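Local coordinates for protein N(2),N(2)-dimethylguanosine tRNA methyltransferase (PDB 2DUL) that probably dimethylates the N2 of guanine 26 in a number of tRNAs, with S-adenosyl-L-methionine as methyl donor, at residues D82-M87 / L99-G104; D120-M125 / L147-R152; A154-I159 / Y211-D216; I204-A209 / Y273-L278; L219-Y222 / F227-F230. One frame throughout, in Å; residues are numbered along the deposited sequence.

Interaction 1 (D82-M87 / L99-G104)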
# COMPACT_ATOMS: atom_id res chain seq x y z
N ASP A 82 8.25 13.24 22.85
CA ASP A 82 9.58 12.70 22.61
C ASP A 82 9.86 12.63 21.12
O ASP A 82 10.95 12.97 20.66
CB ASP A 82 9.72 11.30 23.22
CG ASP A 82 9.78 11.33 24.74
OD1 ASP A 82 9.87 10.24 25.34
OD2 ASP A 82 9.75 12.43 25.32
N ALA A 83 8.88 12.16 20.36
CA ALA A 83 9.03 12.05 18.92
C ALA A 83 9.22 13.45 18.32
O ALA A 83 10.09 13.67 17.49
CB ALA A 83 7.82 11.37 18.30
N TYR A 84 8.39 14.39 18.77
CA TYR A 84 8.46 15.76 18.28
C TYR A 84 9.86 16.36 18.50
O TYR A 84 10.44 16.97 17.60
CB TYR A 84 7.41 16.63 18.99
CG TYR A 84 7.45 18.09 18.60
CD1 TYR A 84 7.13 18.50 17.30
CD2 TYR A 84 7.81 19.06 19.52
CE1 TYR A 84 7.17 19.85 16.94
CE2 TYR A 84 7.85 20.42 19.18
CZ TYR A 84 7.52 20.80 17.88
OH TYR A 84 7.54 22.14 17.54
N GLU A 85 10.39 16.19 19.71
CA GLU A 85 11.72 16.71 20.02
C GLU A 85 12.78 16.08 19.12
O GLU A 85 13.69 16.77 18.64
CB GLU A 85 12.07 16.43 21.48
CG GLU A 85 11.27 17.25 22.49
CD GLU A 85 11.46 18.74 22.30
OE1 GLU A 85 12.62 19.20 22.26
OE2 GLU A 85 10.44 19.46 22.21
N LEU A 86 12.66 14.78 18.88
CA LEU A 86 13.62 14.07 18.04
C LEU A 86 13.48 14.47 16.57
O LEU A 86 14.46 14.53 15.83
CB LEU A 86 13.43 12.56 18.19
CG LEU A 86 14.45 11.70 17.43
CD1 LEU A 86 15.86 12.13 17.79
CD2 LEU A 86 14.23 10.23 17.79
N MET A 87 12.25 14.75 16.15
CA MET A 87 12.00 15.16 14.77
C MET A 87 12.72 16.48 14.49
O MET A 87 13.37 16.63 13.46
CB MET A 87 10.49 15.28 14.53
CG MET A 87 9.79 13.93 14.39
SD MET A 87 7.98 13.97 14.58
CE MET A 87 7.52 14.89 13.19
N LEU A 99 15.11 26.91 12.32
CA LEU A 99 13.88 26.16 12.56
C LEU A 99 13.10 26.97 13.60
O LEU A 99 13.33 26.83 14.80
CB LEU A 99 14.20 24.76 13.11
CG LEU A 99 13.03 23.80 13.33
CD1 LEU A 99 12.38 23.45 12.00
CD2 LEU A 99 13.53 22.54 14.03
N ARG A 100 12.20 27.83 13.12
CA ARG A 100 11.42 28.69 14.00
C ARG A 100 10.27 27.93 14.66
O ARG A 100 9.38 27.41 13.98
CB ARG A 100 10.88 29.88 13.20
CG ARG A 100 10.23 30.95 14.05
CD ARG A 100 9.79 32.14 13.21
NE ARG A 100 9.25 33.21 14.04
CZ ARG A 100 8.12 33.12 14.74
NH1 ARG A 100 7.71 34.15 15.47
NH2 ARG A 100 7.39 32.01 14.69
N GLU A 101 10.29 27.89 15.99
CA GLU A 101 9.26 27.17 16.74
C GLU A 101 8.33 28.05 17.57
O GLU A 101 8.74 29.03 18.17
CB GLU A 101 9.91 26.16 17.68
CG GLU A 101 8.92 25.24 18.37
CD GLU A 101 9.57 24.31 19.38
OE1 GLU A 101 8.89 23.37 19.84
OE2 GLU A 101 10.75 24.53 19.72
N SER A 102 7.05 27.66 17.59
CA SER A 102 6.04 28.37 18.35
C SER A 102 4.81 27.49 18.59
O SER A 102 4.12 27.11 17.65
CB SER A 102 5.63 29.66 17.63
OG SER A 102 5.25 29.39 16.29
N LYS A 103 4.57 27.16 19.85
CA LYS A 103 3.43 26.35 20.26
C LYS A 103 3.27 24.99 19.58
O LYS A 103 2.27 24.75 18.90
CB LYS A 103 2.14 27.16 20.11
CG LYS A 103 2.00 28.31 21.10
CD LYS A 103 0.74 29.12 20.83
CE LYS A 103 0.56 30.22 21.87
NZ LYS A 103 1.73 31.14 21.95
N GLY A 104 4.24 24.11 19.76
CA GLY A 104 4.16 22.79 19.17
C GLY A 104 4.28 22.70 17.66
O GLY A 104 3.85 21.72 17.06
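Y84 of helix 81-94 comes closest to G104, their CA atoms 8.3 Å apart, so the two backbones stay well separated and the gap is spanned by two side chains, Y84 and E101, coming from opposite directions. Segment 82-87 is regular helix, with L86 N bonded to D82 O and M87 N to A83 O. Segment 99-104 holds the short strand 100-101 and then a loop, in which G104 has a positive phi (70°), which favours glycine. With chi1 at 177° the Y84 ring is thrown away from the backbone N, and its hydroxyl reaches this loop. There Y84 OH donates to E101 OE1 at 2.9 Å. The oxygen lies at the ring edge, near the ring plane, whereas the hydroxyl meets the carboxylate from above, 43° out of its plane. E101 arrives on an extended chain. Y84 OH also lies 3.3 Å from G104 C, oblique to the ring. A phenylalanine here would probably leave E101 OE1 without its phenol donor and the carboxylate held mainly by K88. That lysine, outside both segments, forms salt bridges with E101 OE2 and with E85 OE2, a positive partner for each acid. The Y84 ring also meets that of H118 and touches I116 and A106, which places helix 81-94 against strands 105-109 and 113-118 at the outer end of the mixed sheet.

Interaction 2 (D120-M125 / L147-R152)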
# COMPACT_ATOMS: atom_id res chain seq x y z
N ASP A 120 -2.18 15.23 17.37
CA ASP A 120 -2.87 14.04 16.89
C ASP A 120 -3.01 14.23 15.37
O ASP A 120 -3.38 15.31 14.91
CB ASP A 120 -4.25 13.95 17.55
CG ASP A 120 -5.13 12.86 16.96
OD1 ASP A 120 -4.65 12.06 16.13
OD2 ASP A 120 -6.31 12.80 17.34
N ALA A 121 -2.68 13.19 14.61
CA ALA A 121 -2.77 13.26 13.15
C ALA A 121 -4.15 13.69 12.68
O ALA A 121 -4.27 14.45 11.71
CB ALA A 121 -2.41 11.91 12.54
N ASN A 122 -5.20 13.21 13.34
CA ASN A 122 -6.56 13.58 12.96
C ASN A 122 -6.82 15.08 13.15
O ASN A 122 -7.53 15.70 12.36
CB ASN A 122 -7.60 12.79 13.77
CG ASN A 122 -7.93 11.44 13.14
OD1 ASN A 122 -7.98 11.31 11.92
ND2 ASN A 122 -8.17 10.43 13.99
N ARG A 123 -6.23 15.66 14.19
CA ARG A 123 -6.41 17.08 14.44
C ARG A 123 -5.67 17.89 13.38
O ARG A 123 -6.21 18.86 12.83
CB ARG A 123 -5.92 17.46 15.84
CG ARG A 123 -6.21 18.90 16.23
CD ARG A 123 -6.03 19.10 17.73
NE ARG A 123 -6.22 20.48 18.15
CZ ARG A 123 -5.33 21.46 17.97
NH1 ARG A 123 -4.18 21.20 17.36
NH2 ARG A 123 -5.59 22.69 18.39
N LEU A 124 -4.43 17.49 13.08
CA LEU A 124 -3.66 18.20 12.06
C LEU A 124 -4.35 18.14 10.69
O LEU A 124 -4.51 19.16 10.01
CB LEU A 124 -2.25 17.63 11.95
CG LEU A 124 -1.37 18.24 10.84
CD1 LEU A 124 -1.28 19.76 11.01
CD2 LEU A 124 0.00 17.61 10.89
N MET A 125 -4.78 16.94 10.28
CA MET A 125 -5.44 16.80 8.98
C MET A 125 -6.77 17.53 8.91
O MET A 125 -7.16 18.02 7.84
CB MET A 125 -5.61 15.31 8.64
CG MET A 125 -4.27 14.60 8.40
SD MET A 125 -4.44 12.93 7.74
CE MET A 125 -5.14 12.05 9.18
N LEU A 147 -8.21 7.22 8.39
CA LEU A 147 -8.61 7.23 6.99
C LEU A 147 -9.63 8.28 6.56
O LEU A 147 -9.43 8.94 5.53
CB LEU A 147 -9.13 5.85 6.59
CG LEU A 147 -9.61 5.76 5.13
CD1 LEU A 147 -8.43 5.98 4.18
CD2 LEU A 147 -10.24 4.39 4.87
N ASP A 148 -10.72 8.42 7.31
CA ASP A 148 -11.74 9.38 6.90
C ASP A 148 -11.22 10.81 6.86
O ASP A 148 -11.52 11.56 5.93
CB ASP A 148 -12.97 9.29 7.82
CG ASP A 148 -14.15 10.06 7.26
OD1 ASP A 148 -14.61 9.70 6.15
OD2 ASP A 148 -14.62 11.01 7.91
N THR A 149 -10.43 11.19 7.86
CA THR A 149 -9.89 12.54 7.90
C THR A 149 -8.86 12.74 6.79
O THR A 149 -8.79 13.81 6.19
CB THR A 149 -9.27 12.86 9.27
OG1 THR A 149 -10.24 12.61 10.30
CG2 THR A 149 -8.84 14.33 9.34
N ALA A 150 -8.06 11.72 6.50
CA ALA A 150 -7.07 11.85 5.44
C ALA A 150 -7.79 12.09 4.11
O ALA A 150 -7.30 12.84 3.26
CB ALA A 150 -6.22 10.59 5.35
N LEU A 151 -8.95 11.47 3.95
CA LEU A 151 -9.73 11.61 2.72
C LEU A 151 -10.30 13.02 2.56
O LEU A 151 -10.76 13.38 1.47
CB LEU A 151 -10.85 10.57 2.68
CG LEU A 151 -10.38 9.17 2.30
CD1 LEU A 151 -11.48 8.15 2.58
CD2 LEU A 151 -9.98 9.15 0.82
N ARG A 152 -10.28 13.80 3.63
CA ARG A 152 -10.77 15.18 3.59
C ARG A 152 -9.59 16.16 3.53
O ARG A 152 -9.72 17.27 3.02
CB ARG A 152 -11.64 15.49 4.82
CG ARG A 152 -13.08 14.99 4.72
CD ARG A 152 -13.91 15.32 5.96
NE ARG A 152 -13.74 14.31 7.00
CZ ARG A 152 -13.08 14.49 8.14
NH1 ARG A 152 -12.50 15.66 8.41
NH2 ARG A 152 -12.97 13.49 9.00
O HOH W 1 -10.08 9.89 10.56
O HOH W 2 -10.40 14.18 12.57
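Two helices of the class I-like methyltransferase domain, 121-127 and 144-153, pack nearly parallel here: their short segments cross at 20° with axes 9.1 Å apart, and N122 and T149 are the nearest residues by CA. T149 carries most of the contact. Its CG2, anti to the backbone N while OG1 sits beside it (chi1 -54°), presses on M125 CB at 3.4 Å, tighter than usual van der Waals contact. Next to it the M125 chain, bent at chi3, lays its sulfur alongside A150, with M125 SD 3.8 Å from A150 CB. The polar half of the contact is bridged by water. Water 1 donates to N122 OD1 and accepts from T149 N, whose link to the preceding helical turn is missing at a kink; the water therefore satisfies that N-H. A second water joins N122 O to T149 OG1, 2.8 Å from the hydroxyl. The other end of the N122 amide, ND2, is bonded to E145 O, which fixes the amide's rotation. R152 NH2 forms a salt bridge with D148 OD2 at 3.2 Å, the carboxylate oxygen lying in the guanidinium plane, and a weak bond to T149 OG1. At the start of helix 121-127, D120 is the N-cap: its OD1 accepts from N122 N at 3.1 Å. The helix-helix contact itself lies away from the cofactor site; it is the capped helix start following strand 113-118 that holds D120 and A121, predicted to bind S-adenosyl-L-methionine, consistent with the cofactor-binding edge of a Rossmann-like methyltransferase fold.

Interaction 3 (A154-I159 / Y211-D216)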
# COMPACT_ATOMS: atom_id res chain seq x y z
N ALA A 154 -6.53 15.45 2.01
CA ALA A 154 -5.86 15.38 0.72
C ALA A 154 -6.70 16.20 -0.27
O ALA A 154 -7.89 16.38 -0.04
CB ALA A 154 -5.79 13.93 0.24
N LYS A 155 -6.08 16.70 -1.34
CA LYS A 155 -6.81 17.45 -2.38
C LYS A 155 -7.78 16.45 -3.02
O LYS A 155 -7.61 15.24 -2.87
CB LYS A 155 -5.85 17.95 -3.47
CG LYS A 155 -4.82 18.98 -3.03
CD LYS A 155 -5.46 20.34 -2.83
CE LYS A 155 -4.39 21.42 -2.63
NZ LYS A 155 -5.00 22.74 -2.33
N ARG A 156 -8.78 16.94 -3.74
CA ARG A 156 -9.77 16.07 -4.38
C ARG A 156 -9.16 15.23 -5.51
O ARG A 156 -9.77 14.27 -5.99
CB ARG A 156 -10.95 16.91 -4.90
CG ARG A 156 -11.73 17.61 -3.77
CD ARG A 156 -12.95 18.36 -4.29
NE ARG A 156 -13.92 17.45 -4.89
CZ ARG A 156 -14.73 16.65 -4.21
NH1 ARG A 156 -14.73 16.64 -2.88
NH2 ARG A 156 -15.53 15.82 -4.86
N ARG A 157 -7.95 15.58 -5.92
CA ARG A 157 -7.25 14.83 -6.95
C ARG A 157 -5.90 14.44 -6.36
O ARG A 157 -4.93 14.21 -7.08
CB ARG A 157 -7.07 15.67 -8.22
CG ARG A 157 -8.39 16.05 -8.89
CD ARG A 157 -8.15 16.96 -10.10
NE ARG A 157 -9.40 17.42 -10.71
CZ ARG A 157 -10.33 18.15 -10.09
NH1 ARG A 157 -11.43 18.52 -10.75
NH2 ARG A 157 -10.17 18.52 -8.82
N GLY A 158 -5.85 14.39 -5.04
CA GLY A 158 -4.63 14.04 -4.34
C GLY A 158 -4.28 12.57 -4.37
O GLY A 158 -5.00 11.74 -4.94
N ILE A 159 -3.16 12.24 -3.73
CA ILE A 159 -2.68 10.87 -3.67
C ILE A 159 -2.65 10.44 -2.22
O ILE A 159 -2.23 11.20 -1.35
CB ILE A 159 -1.26 10.75 -4.24
CG1 ILE A 159 -1.23 11.26 -5.68
CG2 ILE A 159 -0.79 9.31 -4.14
CD1 ILE A 159 0.16 11.55 -6.19
N TYR A 211 -17.63 11.67 -0.38
CA TYR A 211 -17.11 13.00 -0.69
C TYR A 211 -17.20 13.23 -2.20
O TYR A 211 -16.62 14.17 -2.73
CB TYR A 211 -15.66 13.10 -0.25
CG TYR A 211 -15.49 12.89 1.24
CD1 TYR A 211 -16.08 13.76 2.15
CD2 TYR A 211 -14.78 11.79 1.73
CE1 TYR A 211 -15.97 13.55 3.54
CE2 TYR A 211 -14.67 11.57 3.12
CZ TYR A 211 -15.27 12.46 4.01
OH TYR A 211 -15.17 12.25 5.37
N ASP A 212 -17.95 12.36 -2.87
CA ASP A 212 -18.09 12.40 -4.32
C ASP A 212 -16.71 12.28 -4.95
O ASP A 212 -16.34 13.03 -5.86
CB ASP A 212 -18.81 13.68 -4.77
CG ASP A 212 -20.29 13.69 -4.38
OD1 ASP A 212 -20.85 12.59 -4.14
OD2 ASP A 212 -20.89 14.78 -4.33
N LEU A 213 -15.93 11.33 -4.44
CA LEU A 213 -14.59 11.06 -4.93
C LEU A 213 -14.49 9.59 -5.29
O LEU A 213 -15.10 8.74 -4.64
CB LEU A 213 -13.55 11.34 -3.84
CG LEU A 213 -13.35 12.76 -3.34
CD1 LEU A 213 -12.40 12.74 -2.15
CD2 LEU A 213 -12.81 13.65 -4.47
N GLY A 214 -13.74 9.30 -6.35
CA GLY A 214 -13.52 7.92 -6.74
C GLY A 214 -12.04 7.69 -6.57
O GLY A 214 -11.33 8.58 -6.09
N ILE A 215 -11.54 6.51 -6.95
CA ILE A 215 -10.12 6.25 -6.85
C ILE A 215 -9.62 5.41 -8.01
O ILE A 215 -10.38 4.67 -8.65
CB ILE A 215 -9.72 5.48 -5.55
CG1 ILE A 215 -10.35 4.09 -5.55
CG2 ILE A 215 -10.12 6.28 -4.31
CD1 ILE A 215 -9.73 3.12 -4.54
N ASP A 216 -8.33 5.56 -8.28
CA ASP A 216 -7.63 4.78 -9.29
C ASP A 216 -6.45 4.24 -8.49
O ASP A 216 -5.79 5.00 -7.77
CB ASP A 216 -7.08 5.64 -10.42
CG ASP A 216 -8.08 5.83 -11.55
OD1 ASP A 216 -9.01 5.00 -11.68
OD2 ASP A 216 -7.93 6.81 -12.31
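R156 grips the backbone of Y211 end-on: NH1 and NH2 both donate to Y211 O, at 3.1 Å from NH1 and 2.9 Å from NH2. Both bonds are in the carbonyl plane, and the oxygen lies within 8° of the guanidinium plane, so the two flat groups are nearly coplanar and one acceptor takes both N-H groups. L213 closes over one face of the guanidinium. Its CD2 stands 3.5 Å above the plane, over the centre, and lies equally near R156 O. A bend at chi3 (63°) brings the end of the arginine chain to the other segment and sets the guanidinium against L213. A second charge steers the group: R156 NE makes a salt bridge with D235 OD1, while the neighbouring R157 pairs with the other oxygen of D235. R156 is the second residue of the type I turn K155-G158, closed by G158 N to K155 O at 2.9 Å. Y211 is held in turn through its hydroxyl, bonded to D148 and R152 of helix 144-153. The contact thus ties the corner between strands 154-155 and 158-164 to the start of strand 213-223, beside strand 226-235, which lies between the latter two in the mixed sheet, with I215 of strand 213-223 packing on V201 and A205 of helix 192-209.

Interaction 4 (I204-A209 / Y273-L278)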
# COMPACT_ATOMS: atom_id res chain seq x y z
N ILE A 204 -10.90 1.96 1.32
CA ILE A 204 -10.53 3.32 0.96
C ILE A 204 -11.55 3.83 -0.05
O ILE A 204 -12.04 4.96 0.06
CB ILE A 204 -9.12 3.38 0.32
CG1 ILE A 204 -8.06 2.96 1.34
CG2 ILE A 204 -8.83 4.81 -0.16
CD1 ILE A 204 -6.67 2.82 0.75
N ALA A 205 -11.88 2.99 -1.03
CA ALA A 205 -12.85 3.35 -2.06
C ALA A 205 -14.22 3.64 -1.45
O ALA A 205 -14.89 4.59 -1.83
CB ALA A 205 -12.96 2.22 -3.09
N ARG A 206 -14.64 2.79 -0.51
CA ARG A 206 -15.94 2.97 0.12
C ARG A 206 -16.01 4.24 0.97
O ARG A 206 -17.00 4.97 0.88
CB ARG A 206 -16.32 1.74 0.95
CG ARG A 206 -16.76 0.54 0.09
CD ARG A 206 -17.15 -0.66 0.94
NE ARG A 206 -15.98 -1.27 1.56
CZ ARG A 206 -16.01 -2.00 2.67
NH1 ARG A 206 -17.16 -2.21 3.29
NH2 ARG A 206 -14.88 -2.50 3.15
N TYR A 207 -14.98 4.52 1.76
CA TYR A 207 -14.98 5.74 2.58
C TYR A 207 -14.91 7.00 1.73
O TYR A 207 -15.44 8.05 2.12
CB TYR A 207 -13.80 5.75 3.56
CG TYR A 207 -14.08 5.12 4.91
CD1 TYR A 207 -14.37 3.77 5.02
CD2 TYR A 207 -14.07 5.90 6.08
CE1 TYR A 207 -14.65 3.18 6.26
CE2 TYR A 207 -14.35 5.33 7.32
CZ TYR A 207 -14.64 3.98 7.41
OH TYR A 207 -14.93 3.41 8.63
N ALA A 208 -14.25 6.91 0.58
CA ALA A 208 -14.08 8.07 -0.29
C ALA A 208 -15.35 8.50 -1.03
O ALA A 208 -15.53 9.69 -1.30
CB ALA A 208 -12.97 7.79 -1.31
N ALA A 209 -16.20 7.54 -1.36
CA ALA A 209 -17.42 7.81 -2.12
C ALA A 209 -18.32 8.93 -1.59
O ALA A 209 -18.85 9.71 -2.38
CB ALA A 209 -18.25 6.51 -2.29
N TYR A 273 -17.02 -13.55 0.37
CA TYR A 273 -15.94 -12.87 1.07
C TYR A 273 -15.83 -11.46 0.49
O TYR A 273 -15.92 -11.27 -0.72
CB TYR A 273 -14.63 -13.61 0.86
CG TYR A 273 -14.62 -14.98 1.49
CD1 TYR A 273 -14.33 -15.13 2.85
CD2 TYR A 273 -14.95 -16.11 0.75
CE1 TYR A 273 -14.35 -16.39 3.45
CE2 TYR A 273 -14.98 -17.37 1.34
CZ TYR A 273 -14.67 -17.50 2.69
OH TYR A 273 -14.69 -18.74 3.28
N GLY A 274 -15.62 -10.48 1.36
CA GLY A 274 -15.51 -9.10 0.91
C GLY A 274 -16.40 -8.17 1.71
O GLY A 274 -16.81 -8.50 2.82
N PRO A 275 -16.78 -7.01 1.15
CA PRO A 275 -16.39 -6.58 -0.20
C PRO A 275 -14.90 -6.33 -0.40
O PRO A 275 -14.18 -5.96 0.52
CB PRO A 275 -17.22 -5.31 -0.40
CG PRO A 275 -17.30 -4.74 0.99
CD PRO A 275 -17.59 -5.98 1.82
N VAL A 276 -14.44 -6.57 -1.63
CA VAL A 276 -13.06 -6.34 -2.00
C VAL A 276 -13.03 -5.55 -3.30
O VAL A 276 -14.02 -5.49 -4.03
CB VAL A 276 -12.29 -7.66 -2.26
CG1 VAL A 276 -12.22 -8.50 -0.99
CG2 VAL A 276 -12.96 -8.44 -3.40
N TRP A 277 -11.89 -4.93 -3.57
CA TRP A 277 -11.69 -4.18 -4.80
C TRP A 277 -11.39 -5.25 -5.85
O TRP A 277 -10.53 -6.10 -5.63
CB TRP A 277 -10.48 -3.25 -4.63
CG TRP A 277 -10.05 -2.54 -5.86
CD1 TRP A 277 -8.96 -2.81 -6.63
CD2 TRP A 277 -10.66 -1.37 -6.43
NE1 TRP A 277 -8.84 -1.89 -7.64
CE2 TRP A 277 -9.87 -0.99 -7.54
CE3 TRP A 277 -11.79 -0.61 -6.10
CZ2 TRP A 277 -10.18 0.12 -8.33
CZ3 TRP A 277 -12.10 0.50 -6.89
CH2 TRP A 277 -11.29 0.85 -7.99
N LEU A 278 -12.12 -5.23 -6.97
CA LEU A 278 -11.89 -6.20 -8.04
C LEU A 278 -11.25 -5.52 -9.24
O LEU A 278 -11.12 -6.11 -10.32
CB LEU A 278 -13.21 -6.87 -8.47
CG LEU A 278 -13.88 -7.81 -7.47
CD1 LEU A 278 -15.13 -8.42 -8.08
CD2 LEU A 278 -12.90 -8.92 -7.08
O HOH W 3 -13.21 -3.42 1.09
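P275 and W277 bring the edge strand 273-277 of a three-stranded antiparallel sheet against helix 192-209, near A205 and R206. Along the strand, a cis peptide leads from G274 into P275. The proline ring turns its CG onto the flat of the R206 guanidinium, 3.4 Å above the plane and over its centre, and the two side chains cross at about a right angle. R206 reaches this position with a bend at chi3 (-71°). Its polar edge is occupied elsewhere, NH1 by L183 O and NH2 by Y182 O, which fix the group's rotation so that one face meets the proline. Water 3 adds a bridge, donating to P275 O at 2.8 Å and weakly accepting from R206 NH2. V276 follows, pointing its side chain away from this helix segment and packing on R198 and I199 of an earlier turn. At W277 the indole swings back (chi1 173°); NE1 is bonded to P280 O, and the backbone carbonyl takes a bond from R198 NH2. The six-membered end of the indole meets the helix obliquely, with W277 CZ3 4.3 Å from A205 CB.

Interaction 5 (L219-Y222 / F227-F230)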
# COMPACT_ATOMS: atom_id res chain seq x y z
N LEU A 219 -0.65 1.76 -7.09
CA LEU A 219 0.12 0.58 -6.74
C LEU A 219 -0.31 0.07 -5.38
O LEU A 219 -0.37 0.83 -4.42
CB LEU A 219 1.61 0.91 -6.69
CG LEU A 219 2.53 -0.16 -6.08
CD1 LEU A 219 2.49 -1.42 -6.94
CD2 LEU A 219 3.95 0.37 -5.98
N ALA A 220 -0.64 -1.22 -5.30
CA ALA A 220 -1.04 -1.82 -4.04
C ALA A 220 -0.34 -3.17 -4.00
O ALA A 220 -0.37 -3.92 -4.98
CB ALA A 220 -2.54 -1.99 -3.97
N TYR A 221 0.27 -3.49 -2.87
CA TYR A 221 1.00 -4.74 -2.77
C TYR A 221 1.12 -5.23 -1.33
O TYR A 221 0.79 -4.52 -0.38
CB TYR A 221 2.39 -4.57 -3.38
CG TYR A 221 3.29 -3.59 -2.64
CD1 TYR A 221 4.09 -4.03 -1.58
CD2 TYR A 221 3.32 -2.24 -2.98
CE1 TYR A 221 4.92 -3.14 -0.89
CE2 TYR A 221 4.15 -1.34 -2.28
CZ TYR A 221 4.94 -1.81 -1.24
OH TYR A 221 5.75 -0.94 -0.55
N TYR A 222 1.59 -6.47 -1.19
CA TYR A 222 1.81 -7.09 0.10
C TYR A 222 3.30 -7.38 0.23
O TYR A 222 3.94 -7.76 -0.75
CB TYR A 222 1.04 -8.41 0.20
CG TYR A 222 1.43 -9.23 1.41
CD1 TYR A 222 0.90 -8.94 2.67
CD2 TYR A 222 2.37 -10.25 1.31
CE1 TYR A 222 1.30 -9.65 3.79
CE2 TYR A 222 2.79 -10.96 2.43
CZ TYR A 222 2.25 -10.65 3.67
OH TYR A 222 2.66 -11.34 4.78
N PHE A 227 0.50 -4.46 4.45
CA PHE A 227 -0.24 -4.17 3.24
C PHE A 227 -0.07 -2.70 2.89
O PHE A 227 -0.17 -1.83 3.76
CB PHE A 227 -1.71 -4.52 3.45
CG PHE A 227 -1.94 -5.94 3.90
CD1 PHE A 227 -1.62 -6.33 5.20
CD2 PHE A 227 -2.44 -6.89 3.02
CE1 PHE A 227 -1.80 -7.65 5.62
CE2 PHE A 227 -2.62 -8.21 3.42
CZ PHE A 227 -2.30 -8.59 4.72
N ARG A 228 0.17 -2.43 1.61
CA ARG A 228 0.41 -1.08 1.12
C ARG A 228 -0.52 -0.73 -0.04
O ARG A 228 -0.71 -1.52 -0.96
CB ARG A 228 1.85 -0.98 0.62
CG ARG A 228 2.75 -0.00 1.34
CD ARG A 228 2.25 1.43 1.27
NE ARG A 228 3.34 2.39 1.45
CZ ARG A 228 3.18 3.63 1.90
NH1 ARG A 228 1.98 4.07 2.24
NH2 ARG A 228 4.23 4.43 2.01
N ALA A 229 -1.08 0.48 -0.01
CA ALA A 229 -1.96 0.91 -1.08
C ALA A 229 -1.76 2.38 -1.43
O ALA A 229 -1.87 3.26 -0.57
CB ALA A 229 -3.42 0.68 -0.69
N PHE A 230 -1.44 2.63 -2.70
CA PHE A 230 -1.27 3.99 -3.19
C PHE A 230 -2.43 4.24 -4.14
O PHE A 230 -2.57 3.54 -5.14
CB PHE A 230 0.05 4.15 -3.95
CG PHE A 230 1.28 4.01 -3.09
CD1 PHE A 230 2.00 2.82 -3.07
CD2 PHE A 230 1.71 5.07 -2.31
CE1 PHE A 230 3.14 2.68 -2.27
CE2 PHE A 230 2.85 4.95 -1.50
CZ PHE A 230 3.57 3.75 -1.49
O HOH W 4 5.86 1.63 0.28
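Y221 and R228 lie side by side and point the same way, with R228 CB over the face of the Y221 ring: it sits 3.8 Å from the centroid of the Y221 ring and 18° off its normal, a CH-pi contact. Y221 CG takes the crowded position between backbone N and carbonyl carbon (chi1 65°), which swings the ring across toward the neighbouring strand. Beyond the ring, water 4 links the Y221 hydroxyl to R228 NE, lying 2.7 Å from Y221 OH and accepting from R228 NE in the guanidinium plane. F230 completes this face, its CZ over one face of the R228 guanidinium and its CE1 4.1 Å from Y221 CE2. The two segments are the arms of a beta hairpin, strands 213-223 and 226-235, at one end of the mixed sheet. L219 with F230 and Y221 with R228 are hydrogen-bonded pairs, each joined by two backbone bonds, F230 N to L219 O being the shortest at 2.7 Å. The alternate pairs are non-hydrogen-bonded and occupy the opposite face: A220 and A229 approach closely, and Y222 turns its edge to the face of F227, in a T-shaped pair with centroids 5.1 Å apart and planes at 61°. Replacing Y221 by an alanine is likely to deprive R228 CB of the ring it packs on and water 4 of its phenol partner, leaving the inner part of the arginine chain less confined. R228 NH1 is also held by a salt bridge to D136, while R228 NH2 comes close to R61 NH2, a like charge; R61 is predicted to bind S-adenosyl-L-methionine.

Overall arrangement
Interactions 1, 2 and 3 follow one another along the chain; interactions 3 and 4 alternate their segments, and interaction 5 falls between the two segments of interaction 4. Interactions 1, 3 and 5 all reach the nine-stranded mixed sheet: interaction 1 at the edge formed by strand 100-101, interactions 3 and 5 near the other end, both using strand 213-223, with centres about 17 Å apart. Interaction 1 lies apart, its centre about 20 Å from that of interaction 2. Interactions 2, 3 and 4 form a touching cluster, in which L151 packs on Y207 and I215 on A205; interaction 5 joins it through I204 and A229. Helix 192-209 thereby connects the methyltransferase sheet to the small antiparallel sheet through interaction 4.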